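Local coordinates for protein aldehyde dehydrogenase (Burkholderia vietnamiensis, PDB 5KF0) that binds NADPH and probably oxidises aldehydes to carboxylic acids, with NADP+ as the likely hydride acceptor, at residues A[45-51]-A[214-218]; A[16-21]-A[208-214]; A[87-91]-A[196-200]. All blocks are in the same frame, centred on the assembly; numbering follows the deposited sequence.

The three contacts line one flank of the Rossmann-like cofactor-binding domain, around its edge strand 211-213. Contacts 1 and 2 have centres about 12 Å apart and share L214; Y16 of contact 2 joins them directly, its OH lying 3.5 Å from A50 CB. Contact 3 lies about 16 Å from contact 2, centre to centre, and meets it through helix 192-202, where Y17 OH is 3.4 Å from E199 CB. Contacts 1 and 3 do not touch, their nearest atoms being about 7 Å apart. Contact 1 reaches the NADPH through R218, whereas in contact 2 the side chain of L214 remains about 11 Å from the cofactor.

Contact 1: A[45-51]-A[214-218]; sequences LADAQAI and LPAHR. With NDP (NADPH dihydro-nicotinamide-adenine-dinucleotide phosphate), chain E.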
# COMPACT_ATOMS: atom_id res chain seq x y z
N LEU A 45 -16.39 16.89 38.84
CA LEU A 45 -17.23 17.18 37.69
C LEU A 45 -16.75 18.48 37.05
O LEU A 45 -16.67 19.51 37.72
CB LEU A 45 -18.69 17.31 38.14
CG LEU A 45 -19.73 17.51 37.05
CD1 LEU A 45 -19.87 16.24 36.20
CD2 LEU A 45 -21.06 17.93 37.68
N ALA A 46 -16.43 18.42 35.76
CA ALA A 46 -15.95 19.61 35.05
C ALA A 46 -17.11 20.49 34.61
O ALA A 46 -18.06 20.00 33.99
CB ALA A 46 -15.12 19.19 33.84
N ASP A 47 -17.03 21.79 34.90
CA ASP A 47 -18.04 22.70 34.38
C ASP A 47 -17.57 23.30 33.05
O ASP A 47 -16.50 22.96 32.54
CB ASP A 47 -18.40 23.79 35.41
CG ASP A 47 -17.23 24.69 35.79
OD1 ASP A 47 -16.18 24.69 35.12
OD2 ASP A 47 -17.37 25.42 36.79
N ALA A 48 -18.40 24.17 32.47
CA ALA A 48 -18.08 24.69 31.15
C ALA A 48 -16.78 25.48 31.15
O ALA A 48 -16.08 25.51 30.13
CB ALA A 48 -19.23 25.56 30.63
N GLN A 49 -16.45 26.14 32.26
CA GLN A 49 -15.19 26.90 32.32
C GLN A 49 -13.99 25.97 32.27
O GLN A 49 -12.97 26.30 31.66
CB GLN A 49 -15.14 27.75 33.59
CG GLN A 49 -15.97 28.99 33.52
CD GLN A 49 -17.44 28.68 33.31
OE1 GLN A 49 -18.08 28.04 34.14
NE2 GLN A 49 -17.97 29.10 32.16
N ALA A 50 -14.09 24.82 32.93
CA ALA A 50 -13.00 23.85 32.86
C ALA A 50 -12.88 23.27 31.46
O ALA A 50 -11.76 23.04 30.97
CB ALA A 50 -13.21 22.73 33.89
N ILE A 51 -14.01 23.02 30.80
CA ILE A 51 -13.98 22.50 29.43
C ILE A 51 -13.35 23.52 28.50
O ILE A 51 -12.47 23.20 27.69
CB ILE A 51 -15.40 22.12 28.96
CG1 ILE A 51 -15.95 20.98 29.82
CG2 ILE A 51 -15.38 21.69 27.49
CD1 ILE A 51 -17.47 20.79 29.67
N LEU A 214 -12.26 14.90 31.25
CA LEU A 214 -13.19 15.75 32.00
C LEU A 214 -14.55 15.07 32.11
O LEU A 214 -15.31 15.06 31.12
CB LEU A 214 -13.34 17.11 31.32
CG LEU A 214 -12.08 17.96 31.16
CD1 LEU A 214 -12.44 19.28 30.48
CD2 LEU A 214 -11.42 18.22 32.50
N PRO A 215 -14.90 14.54 33.27
CA PRO A 215 -16.28 14.07 33.46
C PRO A 215 -17.24 15.25 33.38
O PRO A 215 -16.98 16.32 33.93
CB PRO A 215 -16.25 13.46 34.87
CG PRO A 215 -14.78 13.22 35.18
CD PRO A 215 -14.06 14.33 34.46
N ALA A 216 -18.35 15.04 32.68
CA ALA A 216 -19.38 16.07 32.53
C ALA A 216 -20.64 15.39 32.04
O ALA A 216 -20.58 14.51 31.18
CB ALA A 216 -18.95 17.17 31.55
N HIS A 217 -21.78 15.79 32.60
CA HIS A 217 -23.06 15.27 32.12
C HIS A 217 -23.39 15.82 30.74
O HIS A 217 -22.96 16.92 30.38
CB HIS A 217 -24.18 15.62 33.10
CG HIS A 217 -24.01 15.03 34.46
ND1 HIS A 217 -24.21 13.69 34.72
CD2 HIS A 217 -23.69 15.59 35.65
CE1 HIS A 217 -24.01 13.45 36.00
NE2 HIS A 217 -23.70 14.59 36.59
N ARG A 218 -24.18 15.06 29.98
CA ARG A 218 -24.58 15.49 28.64
C ARG A 218 -25.13 16.91 28.63
O ARG A 218 -24.87 17.68 27.70
CB ARG A 218 -25.60 14.51 28.06
CG ARG A 218 -26.82 14.23 28.95
CD ARG A 218 -27.57 13.03 28.41
NE ARG A 218 -26.79 11.81 28.58
CZ ARG A 218 -27.04 10.65 27.96
NH1 ARG A 218 -28.06 10.55 27.12
NH2 ARG A 218 -26.27 9.60 28.20
PA NDP E . -25.32 7.45 25.22
O1A NDP E . -25.59 7.92 23.83
O2A NDP E . -26.53 7.58 26.14
O5B NDP E . -24.09 8.20 25.88
C5B NDP E . -22.80 8.06 25.24
C4B NDP E . -21.94 9.24 25.62
O4B NDP E . -22.47 10.44 25.00
C3B NDP E . -21.86 9.54 27.12
O3B NDP E . -20.58 10.05 27.46
C2B NDP E . -22.92 10.64 27.27
O2B NDP E . -22.73 11.50 28.41
C1B NDP E . -22.63 11.42 26.00
N9A NDP E . -23.69 12.33 25.60
C8A NDP E . -25.04 12.08 25.49
N7A NDP E . -25.73 13.10 25.04
C5A NDP E . -24.78 14.09 24.84
C6A NDP E . -24.86 15.42 24.37
N6A NDP E . -26.01 16.01 24.02
N1A NDP E . -23.71 16.12 24.28
C2A NDP E . -22.57 15.55 24.65
N3A NDP E . -22.36 14.31 25.12
C4A NDP E . -23.52 13.63 25.19
O3 NDP E . -24.85 5.93 25.16
PN NDP E . -24.52 4.85 26.29
O1N NDP E . -23.46 5.38 27.19
O2N NDP E . -25.83 4.48 26.94
O5D NDP E . -23.94 3.61 25.50
C5D NDP E . -24.73 2.65 24.77
C4D NDP E . -24.76 3.05 23.32
O4D NDP E . -23.40 3.10 22.79
C3D NDP E . -25.52 2.04 22.45
O3D NDP E . -26.35 2.66 21.48
C2D NDP E . -24.38 1.24 21.81
O2D NDP E . -24.69 0.55 20.61
C1D NDP E . -23.34 2.33 21.61
N1N NDP E . -22.04 1.70 21.46
C2N NDP E . -21.32 1.80 20.29
C3N NDP E . -20.19 1.10 20.07
C7N NDP E . -19.37 1.28 18.84
O7N NDP E . -18.14 1.14 18.93
N7N NDP E . -19.98 1.52 17.68
C4N NDP E . -19.74 0.08 21.05
C5N NDP E . -20.39 0.29 22.38
C6N NDP E . -21.49 1.00 22.50
P2B NDP E . -23.35 11.12 29.88
O1X NDP E . -23.89 9.74 29.80
O2X NDP E . -22.19 11.35 30.80
O3X NDP E . -24.43 12.15 30.16
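A small aliphatic cluster joins the start of helix 48-60 to the loop that follows strand 211-213, the edge strand of the Rossmann-like sheet. A46 CB meets L214 CB at 3.7 Å, while I51 CG1 lies 4.0 Å from L214 CD1 and I51 CD1 4.3 Å from A216 CB. The alanines suit this place because a single methyl lets the two backbones draw close: the CA atoms of A46 and A216 are only 5.5 Å apart. L214 CD1 packs against the first turn of the helix, 3.7 Å from I51 CA and 3.9 Å from A50 O, and Y16 closes over A46, A50 and L214.

Further out, L45 lies across the loop, with CD1 3.7 Å from A216 CA and 3.9 Å from H217 CD2. One backbone hydrogen bond fixes the alignment, from A46 N to P215 O at 2.8 Å; P215 has no NH to give, but its carbonyl remains an acceptor. D47 is the N-cap of the helix: with chi1 near +60°, its OD1 accepts from A50 N at 3.0 Å.

At the polar edge the loop serves the cofactor. A216 O accepts from K185 NZ, a lysine that also binds NADPH. R218 binds the 2'-phosphate that distinguishes NADPH from NADH: its N and NE donate to NDP O3X and its NH2 to NDP O1X, while NH2 also donates to NDP O2A of the diphosphate, each at 2.9 Å.

Contact 2: A[16-21]-A[208-214]; sequences YYLANE and KGAFSVL
Two backbone hydrogen bonds set the register: Y17 N donates to V213 O at 3.1 Å and V213 N to Y17 O at 2.8 Å. Y17 and V213 thus form an antiparallel hydrogen-bonded pair, CA atoms 5.0 Å apart, and strands 16-18 and 211-213 run at 154°, their axes approaching to 4.7 Å. Beyond this single bridge a side chain takes over, A19 N donating to S212 OG at 2.8 Å (S212 chi1 m).

The chain then reverses in a type I' turn from L18 to E21, closed by L18 N to E21 O at 3.0 Å and E21 N to L18 O at 3.2 Å. A19 (48/54) and N20 (80/-3) have the positive phi it requires, which asparagine tolerates well. N20 N donates to F211 O at 2.9 Å; with chi1 m, N20 OD1 accepts from G209 N at 2.9 Å and weakly from F211 N at 3.4 Å. G209, at 95/-6, needs glycine, since a CB would jam against the preceding carbonyl.

N20 CA sits 3.8 Å from the F211 ring centroid, a CH-pi contact over its face; N20 CB is 3.7 Å from K208 CD. Y17 (chi1 m), F211 (p) and V213 pack on helix 192-202; Y16 (p), L18, S212 and L214 turn to helix 48-60, with Y16 CD1 3.6 Å from L214 CD2. The arrangement is a beta-hairpin with a two-residue type I' loop, its first strand docked antiparallel on the edge strand of a Rossmann-like sheet.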
# COMPACT_ATOMS: atom_id res chain seq x y z
N TYR A 16 -10.32 15.31 38.14
CA TYR A 16 -10.28 15.28 36.69
C TYR A 16 -8.91 15.77 36.23
O TYR A 16 -8.10 16.24 37.03
CB TYR A 16 -11.42 16.07 36.02
CG TYR A 16 -11.60 17.55 36.32
CD1 TYR A 16 -10.61 18.48 36.01
CD2 TYR A 16 -12.79 18.02 36.85
CE1 TYR A 16 -10.80 19.84 36.26
CE2 TYR A 16 -12.98 19.36 37.10
CZ TYR A 16 -11.99 20.27 36.81
OH TYR A 16 -12.17 21.61 37.05
N TYR A 17 -8.64 15.61 34.94
CA TYR A 17 -7.33 15.94 34.40
C TYR A 17 -7.47 17.06 33.39
O TYR A 17 -8.14 16.90 32.36
CB TYR A 17 -6.65 14.70 33.79
CG TYR A 17 -6.10 13.84 34.91
CD1 TYR A 17 -4.78 13.96 35.32
CD2 TYR A 17 -6.94 12.98 35.62
CE1 TYR A 17 -4.29 13.20 36.38
CE2 TYR A 17 -6.45 12.22 36.68
CZ TYR A 17 -5.12 12.34 37.05
OH TYR A 17 -4.63 11.59 38.11
N LEU A 18 -6.87 18.20 33.70
CA LEU A 18 -6.94 19.40 32.89
C LEU A 18 -5.52 19.72 32.44
O LEU A 18 -4.65 20.00 33.28
CB LEU A 18 -7.55 20.56 33.68
CG LEU A 18 -7.54 21.94 33.04
CD1 LEU A 18 -8.34 21.93 31.78
CD2 LEU A 18 -8.07 23.00 34.01
N ALA A 19 -5.29 19.69 31.13
CA ALA A 19 -3.97 19.94 30.55
C ALA A 19 -2.90 19.12 31.27
O ALA A 19 -1.90 19.64 31.77
CB ALA A 19 -3.64 21.43 30.56
N ASN A 20 -3.15 17.81 31.33
CA ASN A 20 -2.26 16.76 31.79
C ASN A 20 -2.17 16.63 33.30
O ASN A 20 -1.46 15.75 33.76
CB ASN A 20 -0.81 16.90 31.29
CG ASN A 20 -0.68 17.06 29.78
OD1 ASN A 20 -1.51 17.70 29.12
ND2 ASN A 20 0.39 16.49 29.23
N GLU A 21 -2.83 17.49 34.10
CA GLU A 21 -2.59 17.51 35.53
C GLU A 21 -3.89 17.33 36.32
O GLU A 21 -4.96 17.77 35.91
CB GLU A 21 -1.88 18.83 35.94
CG GLU A 21 -0.51 18.95 35.26
CD GLU A 21 0.31 20.16 35.72
OE1 GLU A 21 0.60 21.05 34.89
OE2 GLU A 21 0.67 20.21 36.90
N LYS A 208 2.27 19.96 27.94
CA LYS A 208 1.08 20.37 28.66
C LYS A 208 -0.00 20.82 27.69
O LYS A 208 0.26 21.59 26.75
CB LYS A 208 1.40 21.48 29.65
CG LYS A 208 2.15 21.00 30.87
CD LYS A 208 1.68 19.61 31.31
CE LYS A 208 2.20 19.22 32.70
NZ LYS A 208 3.44 18.41 32.65
N GLY A 209 -1.22 20.31 27.90
CA GLY A 209 -2.32 20.49 26.98
C GLY A 209 -2.51 19.34 26.00
O GLY A 209 -3.49 19.36 25.24
N ALA A 210 -1.60 18.37 25.98
CA ALA A 210 -1.80 17.20 25.13
C ALA A 210 -3.10 16.48 25.46
O ALA A 210 -3.74 15.93 24.55
CB ALA A 210 -0.63 16.22 25.27
N PHE A 211 -3.51 16.46 26.72
CA PHE A 211 -4.76 15.77 27.03
C PHE A 211 -5.46 16.41 28.21
O PHE A 211 -4.83 16.99 29.11
CB PHE A 211 -4.52 14.28 27.30
CG PHE A 211 -3.86 13.99 28.62
CD1 PHE A 211 -4.62 13.67 29.73
CD2 PHE A 211 -2.47 14.01 28.74
CE1 PHE A 211 -4.02 13.39 30.95
CE2 PHE A 211 -1.85 13.72 29.96
CZ PHE A 211 -2.63 13.40 31.07
N SER A 212 -6.78 16.32 28.19
CA SER A 212 -7.63 16.51 29.35
C SER A 212 -8.65 15.38 29.36
O SER A 212 -9.10 14.93 28.30
CB SER A 212 -8.35 17.88 29.32
OG SER A 212 -7.41 18.94 29.43
N VAL A 213 -9.02 14.93 30.56
CA VAL A 213 -10.09 13.94 30.72
C VAL A 213 -11.07 14.55 31.72
O VAL A 213 -10.73 14.72 32.90
CB VAL A 213 -9.57 12.57 31.18
CG1 VAL A 213 -10.75 11.60 31.40
CG2 VAL A 213 -8.59 11.99 30.14
N LEU A 214 -12.26 14.90 31.25
CA LEU A 214 -13.19 15.75 32.00
C LEU A 214 -14.55 15.07 32.11
O LEU A 214 -15.31 15.06 31.12
CB LEU A 214 -13.34 17.11 31.32
CG LEU A 214 -12.08 17.96 31.16
CD1 LEU A 214 -12.44 19.28 30.48
CD2 LEU A 214 -11.42 18.22 32.50

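Contact 3: A[87-91]-A[196-200]; sequences RFDEL and IIAEV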
# COMPACT_ATOMS: atom_id res chain seq x y z
N ARG A 87 -1.28 -2.49 36.59
CA ARG A 87 -2.50 -2.13 37.31
C ARG A 87 -3.71 -2.92 36.82
O ARG A 87 -4.85 -2.47 36.94
CB ARG A 87 -2.73 -0.63 37.20
CG ARG A 87 -1.57 0.18 37.79
CD ARG A 87 -1.72 1.68 37.59
NE ARG A 87 -2.82 2.23 38.38
CZ ARG A 87 -3.02 3.53 38.56
NH1 ARG A 87 -2.19 4.41 38.03
NH2 ARG A 87 -4.04 3.94 39.30
N PHE A 88 -3.45 -4.12 36.28
CA PHE A 88 -4.48 -4.91 35.61
C PHE A 88 -5.67 -5.18 36.52
O PHE A 88 -6.83 -4.94 36.14
CB PHE A 88 -3.86 -6.22 35.11
CG PHE A 88 -4.78 -7.05 34.26
CD1 PHE A 88 -4.73 -6.96 32.88
CD2 PHE A 88 -5.68 -7.93 34.84
CE1 PHE A 88 -5.57 -7.73 32.09
CE2 PHE A 88 -6.51 -8.71 34.06
CZ PHE A 88 -6.47 -8.60 32.69
N ASP A 89 -5.42 -5.69 37.72
CA ASP A 89 -6.51 -6.03 38.63
C ASP A 89 -7.25 -4.79 39.12
O ASP A 89 -8.47 -4.84 39.33
CB ASP A 89 -5.98 -6.83 39.81
CG ASP A 89 -5.40 -8.17 39.40
OD1 ASP A 89 -5.92 -8.78 38.45
OD2 ASP A 89 -4.41 -8.62 40.02
N GLU A 90 -6.54 -3.68 39.30
CA GLU A 90 -7.19 -2.43 39.69
C GLU A 90 -8.15 -1.96 38.60
O GLU A 90 -9.30 -1.60 38.89
CB GLU A 90 -6.13 -1.37 39.98
CG GLU A 90 -6.69 0.02 40.22
CD GLU A 90 -5.59 1.07 40.31
OE1 GLU A 90 -4.40 0.70 40.23
OE2 GLU A 90 -5.93 2.26 40.45
N LEU A 91 -7.69 -1.97 37.35
CA LEU A 91 -8.55 -1.57 36.24
C LEU A 91 -9.76 -2.48 36.12
O LEU A 91 -10.88 -2.01 35.90
CB LEU A 91 -7.74 -1.56 34.94
CG LEU A 91 -6.80 -0.35 34.83
CD1 LEU A 91 -5.68 -0.63 33.84
CD2 LEU A 91 -7.59 0.89 34.43
N ILE A 196 -8.22 6.70 35.36
CA ILE A 196 -6.99 5.94 35.59
C ILE A 196 -6.09 6.01 34.36
O ILE A 196 -4.86 6.18 34.48
CB ILE A 196 -7.31 4.48 35.99
CG1 ILE A 196 -8.03 4.44 37.34
CG2 ILE A 196 -6.02 3.66 36.05
CD1 ILE A 196 -8.62 3.08 37.66
N ILE A 197 -6.67 5.90 33.17
CA ILE A 197 -5.92 6.14 31.94
C ILE A 197 -5.26 7.51 31.99
O ILE A 197 -4.06 7.66 31.69
CB ILE A 197 -6.83 6.00 30.70
CG1 ILE A 197 -7.30 4.55 30.53
CG2 ILE A 197 -6.12 6.48 29.45
CD1 ILE A 197 -8.26 4.34 29.35
N ALA A 198 -6.01 8.53 32.43
CA ALA A 198 -5.46 9.88 32.52
C ALA A 198 -4.31 9.96 33.52
O ALA A 198 -3.31 10.64 33.27
CB ALA A 198 -6.57 10.87 32.90
N GLU A 199 -4.45 9.29 34.68
CA GLU A 199 -3.39 9.31 35.68
C GLU A 199 -2.10 8.71 35.12
O GLU A 199 -1.00 9.23 35.36
CB GLU A 199 -3.84 8.54 36.91
CG GLU A 199 -2.83 8.50 38.04
CD GLU A 199 -3.15 7.41 39.05
OE1 GLU A 199 -2.21 6.88 39.68
OE2 GLU A 199 -4.34 7.05 39.19
N VAL A 200 -2.23 7.63 34.35
CA VAL A 200 -1.07 7.00 33.72
C VAL A 200 -0.44 7.94 32.70
O VAL A 200 0.79 8.12 32.66
CB VAL A 200 -1.47 5.66 33.10
CG1 VAL A 200 -0.37 5.11 32.20
CG2 VAL A 200 -1.79 4.66 34.21
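R87 is clamped between two glutamates, one from the helix that it caps, 88-99, and one from the facing helix 192-202. Its NE donates to E90 OE1 at 2.9 Å and its NH2 to E90 OE2 at 2.8 Å; across the interface NH2 also reaches E199 OE2 at 3.1 Å, while the NH1 bond to E199 OE1, at 3.0 Å, is weak. Arginine suits this place because its flat guanidinium offers several N-H bonds in one plane, so NH2 can serve both carboxylates. R83 brings a second positive charge close, which the two glutamates presumably offset.

The backbone position of R87 is equally particular. It is the first residue to leave the helical conformation after helix 70-86 and the N-cap of helix 88-99, so the side chain springs from a junction between helices. L91 N to R87 O, at 2.9 Å, begins the new helix, whose first turn brings E90 back beside the guanidinium.

Beside the charges the contact is apolar. I196 CG2 lies over one face of the guanidinium, 3.8 Å from R87 NH2, and meets L91 CD2 at 3.6 Å; V200 CG2 is 3.8 Å from R87 NH1. These branched aliphatic side chains leave the ion pairs partly exposed, while L91 and V200 also pack on F84. The result is an interhelical salt-bridge network tying helix 88-99 to helix 192-202, the crossover helix of a beta-alpha-beta unit linking parallel strands 182-185 and 211-213 of the Rossmann-like domain.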